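Local coordinates for protein short chain dehydrogenase (A0QTM2 homolog) (Mycobacterium thermoresistibile, PDB 3SC4) that probably catalyses NAD(P)-dependent oxidation or reduction of a substrate, as short-chain dehydrogenases do, at residues 188-192 and 236-240; 10-16 and 95-101. All coordinates share one frame. Where two conformers were deposited one is given. Numbering follows the deposited sequence.

Contact 1. Residues 188-192 and 236-240; sequences GIASN and SSYTG
Three direct hydrogen bonds hold the loop 236-240 against the start of strand 190-195. Ser191 N donates to Thr239 OG1 (3.1 Å, 167° at the hydrogen), Gly240 N donates to Ser191 O (3.0 Å, 151°), and Asn192 ND2 donates to Tyr238 O (2.8 Å, 174°). Two of them use a side chain where a regular sheet would use backbone: the t rotamer of Thr239 brings its hydroxyl to Ser191, and the m rotamer of Asn192 carries its amide to the carbonyl of Tyr238. A water extends the set, donating to Ile189 O at 2.6 Å and accepting from Thr239 OG1 at 2.7 Å.

In backbone terms, residues 190-192 are extended, while Gly188 (phi 75°, psi 31°) and Gly240 (71°, 21°) both have positive phi, a left-handed conformation glycine adopts readily. Ser236 and Ser237 are near-helical, and the chain straightens at Tyr238 and Thr239. CA atoms lie 4.5 Å apart for Ala190 and Ser236, and 5.3 Å for Asn192 and Gly240.

Close packing fills the rest. Ala190 CB points at the loop, 3.7 Å from both Ser236 O and Tyr238 O; Gly188 O meets Ser236 CB at 3.1 Å, and Asn192 ND2 lies 3.9 Å from Tyr238 CD2. Outside the pair, Ser236 OG bonds to Asn144 and Pro145, Ser191 OG to Ala177 O, and Asn192 OD1 to Asn241 N.

With Ala190 and Asn192 also backbone-bonded to strand 146-149, the arrangement is the lead-in to the last parallel strand, 242-244, at one edge of this chain's Rossmann-type sheet.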
loop_
_atom_site.group_PDB
_atom_site.type_symbol
_atom_site.label_atom_id
_atom_site.label_comp_id
_atom_site.label_asym_id
_atom_site.label_seq_id
_atom_site.Cartn_x
_atom_site.Cartn_y
_atom_site.Cartn_z
ATOM N N GLY B 188 24.056 1.578 -3.395
ATOM C CA GLY B 188 24.354 2.887 -2.787
ATOM C C GLY B 188 23.432 4.042 -3.178
ATOM O O GLY B 188 23.861 5.189 -3.211
ATOM N N ILE B 189 22.162 3.760 -3.462
ATOM C CA ILE B 189 21.179 4.824 -3.674
ATOM C C ILE B 189 20.351 4.998 -2.408
ATOM O O ILE B 189 19.713 4.052 -1.954
ATOM C CB ILE B 189 20.222 4.526 -4.840
ATOM C CG1 ILE B 189 20.995 4.340 -6.153
ATOM C CG2 ILE B 189 19.205 5.668 -4.990
ATOM C CD1 ILE B 189 20.229 3.500 -7.153
ATOM N N ALA B 190 20.370 6.203 -1.844
ATOM C CA ALA B 190 19.563 6.522 -0.678
ATOM C C ALA B 190 18.119 6.542 -1.110
ATOM O O ALA B 190 17.841 6.947 -2.227
ATOM C CB ALA B 190 19.949 7.866 -0.097
ATOM N N SER B 191 17.218 6.076 -0.238
ATOM C CA SER B 191 15.781 6.287 -0.399
ATOM C C SER B 191 15.163 6.580 0.951
ATOM O O SER B 191 15.194 5.745 1.858
ATOM C CB SER B 191 15.096 5.057 -1.013
ATOM O OG SER B 191 13.721 5.310 -1.287
ATOM N N ASN B 192 14.587 7.763 1.076
ATOM C CA ASN B 192 13.997 8.222 2.332
ATOM C C ASN B 192 12.612 8.811 2.074
ATOM O O ASN B 192 12.264 9.140 0.941
ATOM C CB ASN B 192 14.888 9.298 2.994
ATOM C CG ASN B 192 16.242 8.761 3.430
ATOM O OD1 ASN B 192 16.335 8.000 4.396
ATOM N ND2 ASN B 192 17.295 9.152 2.718
ATOM N N SER B 236 24.732 8.831 0.875
ATOM C CA SER B 236 23.778 7.829 0.415
ATOM C C SER B 236 23.600 6.661 1.426
ATOM O O SER B 236 22.700 5.834 1.266
ATOM C CB SER B 236 24.183 7.325 -0.981
ATOM O OG SER B 236 24.093 8.375 -1.941
ATOM N N SER B 237 24.438 6.606 2.465
ATOM C CA SER B 237 24.222 5.688 3.591
ATOM C C SER B 237 23.053 6.144 4.496
ATOM O O SER B 237 22.513 5.371 5.281
ATOM C CB SER B 237 25.525 5.573 4.410
ATOM O OG SER B 237 25.965 6.849 4.851
ATOM N N TYR B 238 22.680 7.413 4.413
ATOM C CA TYR B 238 21.520 7.923 5.179
ATOM C C TYR B 238 20.238 7.540 4.438
ATOM O O TYR B 238 19.787 8.256 3.572
ATOM C CB TYR B 238 21.656 9.421 5.301
ATOM C CG TYR B 238 20.622 10.145 6.108
ATOM C CD1 TYR B 238 20.740 10.245 7.505
ATOM C CD2 TYR B 238 19.564 10.809 5.484
ATOM C CE1 TYR B 238 19.810 10.971 8.255
ATOM C CE2 TYR B 238 18.639 11.523 6.218
ATOM C CZ TYR B 238 18.766 11.609 7.598
ATOM O OH TYR B 238 17.841 12.311 8.320
ATOM N N THR B 239 19.686 6.385 4.781
ATOM C CA THR B 239 18.714 5.700 3.938
ATOM C C THR B 239 17.733 4.903 4.797
ATOM O O THR B 239 18.003 4.579 5.954
ATOM C CB THR B 239 19.436 4.751 2.960
ATOM O OG1 THR B 239 18.546 4.330 1.927
ATOM C CG2 THR B 239 20.016 3.531 3.709
ATOM N N GLY B 240 16.571 4.630 4.230
ATOM C CA GLY B 240 15.530 3.895 4.936
ATOM C C GLY B 240 14.842 4.636 6.064
ATOM O O GLY B 240 14.278 4.000 6.950
HETATM O O HOH W 1 19.373 2.498 0.104
#

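Contact 2. Residues 10-16 and 95-101; sequences KTMFISG and DICVNNA
Strands 11-15 and 96-99 run parallel, their axes 4.6 Å apart at closest approach and 14° from alignment. Met12 pairs with Ile96, Phe13 with Cys97 and Ile14 with Val98. The backbone ladder is Ile96 N to Thr11 O (3.0 Å), Phe13 N to Ile96 O (2.7 Å), Val98 N to Phe13 O (2.9 Å) and Ser15 N to Val98 O (3.2 Å). Thr11 O also accepts from Asp95 N at 2.9 Å.

Side chains alternate between the faces. On one, Met12 SD reaches Ile96 CG2 (3.8 Å) and Val98 CG2 (3.6 Å), while Ile14 CG1 packs on Val98 CB (3.8 Å). Phe13 and Cys97 take the other; the Phe13 ring, chi1 t, leans away from Cys97 onto helix 77-91.

Side chains also close both ends. At the start, Asp95 OD2 accepts from Thr11 N (2.9 Å) and forms a salt bridge with Arg142. At the far end Ser15, chi1 p, accepts at OG from Asn100 N and Ala101 N, both 2.9 Å, and a water joins Ser15 OG (2.6 Å) to Asn99 OD1 (2.7 Å); Asn99 ND2 bonds to Ser132 and Thr149. Gly16 has phi 76°, and a CB there would clash with Asn100 ND2.

A glycerol, probably from the crystallisation liquor, has its nearest atom about 3 Å from Gly16. The pair lies at the middle of a Rossmann-type sheet, 96-99 being its central strand. Gly16 and the Asn99-Asn100-Ala101 run correspond to the glycine-rich turn and the NNAG-type motif that in short-chain dehydrogenases border the cofactor site.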
loop_
_atom_site.group_PDB
_atom_site.type_symbol
_atom_site.label_atom_id
_atom_site.label_comp_id
_atom_site.label_asym_id
_atom_site.label_seq_id
_atom_site.Cartn_x
_atom_site.Cartn_y
_atom_site.Cartn_z
ATOM N N LYS B 10 24.345 18.950 -10.307
ATOM C CA LYS B 10 23.613 17.727 -10.102
ATOM C C LYS B 10 22.264 17.816 -10.818
ATOM O O LYS B 10 21.782 18.918 -11.116
ATOM C CB LYS B 10 23.480 17.454 -8.604
ATOM C CG LYS B 10 24.858 17.329 -7.922
ATOM C CD LYS B 10 25.012 16.068 -7.040
ATOM C CE LYS B 10 26.474 15.819 -6.607
ATOM N NZ LYS B 10 27.398 15.555 -7.778
ATOM N N THR B 11 21.686 16.658 -11.131
ATOM C CA THR B 11 20.444 16.590 -11.876
ATOM C C THR B 11 19.326 15.978 -11.050
ATOM O O THR B 11 19.484 14.889 -10.528
ATOM C CB THR B 11 20.640 15.764 -13.135
ATOM O OG1 THR B 11 21.543 16.458 -14.000
ATOM C CG2 THR B 11 19.320 15.567 -13.864
ATOM N N MET B 12 18.196 16.681 -10.953
ATOM C CA MET B 12 16.986 16.170 -10.293
ATOM C C MET B 12 15.846 15.838 -11.252
ATOM O O MET B 12 15.545 16.611 -12.158
ATOM C CB MET B 12 16.455 17.191 -9.297
ATOM C CG MET B 12 15.136 16.782 -8.634
ATOM S SD MET B 12 14.868 17.643 -7.075
ATOM C CE MET B 12 14.272 19.213 -7.624
ATOM N N PHE B 13 15.204 14.694 -11.023
ATOM C CA PHE B 13 13.940 14.345 -11.658
ATOM C C PHE B 13 12.822 14.435 -10.619
ATOM O O PHE B 13 12.853 13.733 -9.617
ATOM C CB PHE B 13 13.988 12.934 -12.225
ATOM C CG PHE B 13 12.794 12.596 -13.093
ATOM C CD1 PHE B 13 12.805 12.870 -14.463
ATOM C CD2 PHE B 13 11.659 12.021 -12.543
ATOM C CE1 PHE B 13 11.718 12.564 -15.255
ATOM C CE2 PHE B 13 10.561 11.725 -13.327
ATOM C CZ PHE B 13 10.597 11.985 -14.700
ATOM N N ILE B 14 11.831 15.275 -10.857
ATOM C CA ILE B 14 10.772 15.464 -9.882
ATOM C C ILE B 14 9.397 15.307 -10.530
ATOM O O ILE B 14 9.129 15.880 -11.586
ATOM C CB ILE B 14 10.918 16.818 -9.121
ATOM C CG1 ILE B 14 9.859 16.935 -8.025
ATOM C CG2 ILE B 14 10.867 18.003 -10.055
ATOM C CD1 ILE B 14 10.031 18.165 -7.143
ATOM N N SER B 15 8.569 14.452 -9.924
ATOM C CA SER B 15 7.179 14.319 -10.308
ATOM C C SER B 15 6.429 15.421 -9.583
ATOM O O SER B 15 6.632 15.677 -8.380
ATOM C CB SER B 15 6.598 12.961 -9.937
ATOM O OG SER B 15 6.489 12.830 -8.527
ATOM N N GLY B 16 5.524 16.013 -10.344
ATOM C CA GLY B 16 4.940 17.287 -10.014
ATOM C C GLY B 16 5.968 18.354 -10.314
ATOM O O GLY B 16 6.650 18.337 -11.351
ATOM N N ASP B 95 20.845 12.297 -10.418
ATOM C CA ASP B 95 21.362 12.296 -9.065
ATOM C C ASP B 95 20.267 12.185 -8.029
ATOM O O ASP B 95 20.469 11.550 -6.999
ATOM C CB ASP B 95 22.133 13.592 -8.827
ATOM C CG ASP B 95 23.424 13.634 -9.601
ATOM O OD1 ASP B 95 24.296 12.792 -9.283
ATOM O OD2 ASP B 95 23.560 14.484 -10.524
ATOM N N ILE B 96 19.134 12.842 -8.306
ATOM C CA ILE B 96 18.057 12.998 -7.369
ATOM C C ILE B 96 16.704 12.684 -8.042
ATOM O O ILE B 96 16.398 13.184 -9.124
ATOM C CB ILE B 96 18.033 14.427 -6.826
ATOM C CG1 ILE B 96 19.378 14.765 -6.199
ATOM C CG2 ILE B 96 16.867 14.617 -5.791
ATOM C CD1 ILE B 96 19.546 16.227 -5.953
ATOM N N CYS B 97 15.932 11.808 -7.404
ATOM C CA CYS B 97 14.582 11.497 -7.811
ATOM C C CYS B 97 13.659 11.889 -6.667
ATOM O O CYS B 97 13.781 11.346 -5.571
ATOM C CB CYS B 97 14.461 10.005 -8.066
ATOM S SG CYS B 97 12.778 9.484 -8.480
ATOM N N VAL B 98 12.787 12.863 -6.893
ATOM C CA VAL B 98 11.819 13.253 -5.880
ATOM C C VAL B 98 10.434 12.840 -6.328
ATOM O O VAL B 98 9.965 13.283 -7.347
ATOM C CB VAL B 98 11.817 14.756 -5.621
ATOM C CG1 VAL B 98 10.662 15.116 -4.706
ATOM C CG2 VAL B 98 13.144 15.192 -5.026
ATOM N N ASN B 99 9.792 11.983 -5.547
ATOM C CA ASN B 99 8.415 11.577 -5.789
ATOM C C ASN B 99 7.478 12.473 -5.006
ATOM O O ASN B 99 7.253 12.265 -3.807
ATOM C CB ASN B 99 8.197 10.110 -5.395
ATOM C CG ASN B 99 9.020 9.164 -6.231
ATOM O OD1 ASN B 99 8.843 9.091 -7.436
ATOM N ND2 ASN B 99 9.925 8.444 -5.598
ATOM N N ASN B 100 6.960 13.486 -5.700
ATOM C CA ASN B 100 6.060 14.481 -5.098
ATOM C C ASN B 100 4.627 14.457 -5.658
ATOM O O ASN B 100 3.738 14.902 -5.000
ATOM C CB ASN B 100 6.686 15.881 -5.229
ATOM C CG ASN B 100 5.670 17.029 -4.999
ATOM O OD1 ASN B 100 5.135 17.191 -3.891
ATOM N ND2 ASN B 100 5.396 17.809 -6.063
ATOM N N ALA B 101 4.399 13.926 -6.845
ATOM C CA ALA B 101 3.045 13.879 -7.411
ATOM C C ALA B 101 2.092 13.259 -6.404
ATOM O O ALA B 101 2.420 12.263 -5.762
ATOM C CB ALA B 101 3.024 13.097 -8.687
HETATM O O HOH W 2 6.533 10.214 -8.255
#

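From the N terminus, strand 11-15 comes first, and contact 2 brings residues 95-101 back beside it after two further strands, 35-40 and 66-71, have been laid down on its other side. The chain then adds strand 146-149 next to 96-99, followed by strand 190-195. Contact 1 opens only here, closing a loop that holds helices 203-209 and 222-232 before strand 242-244. The two closures are therefore in series, neither nested nor crossed. Their centres are 15 Å apart and their nearest atoms about 6 Å, without touching; strand 146-149 stands between them in the sheet, so contact 2 joins its centre and contact 1 its 242-244 side.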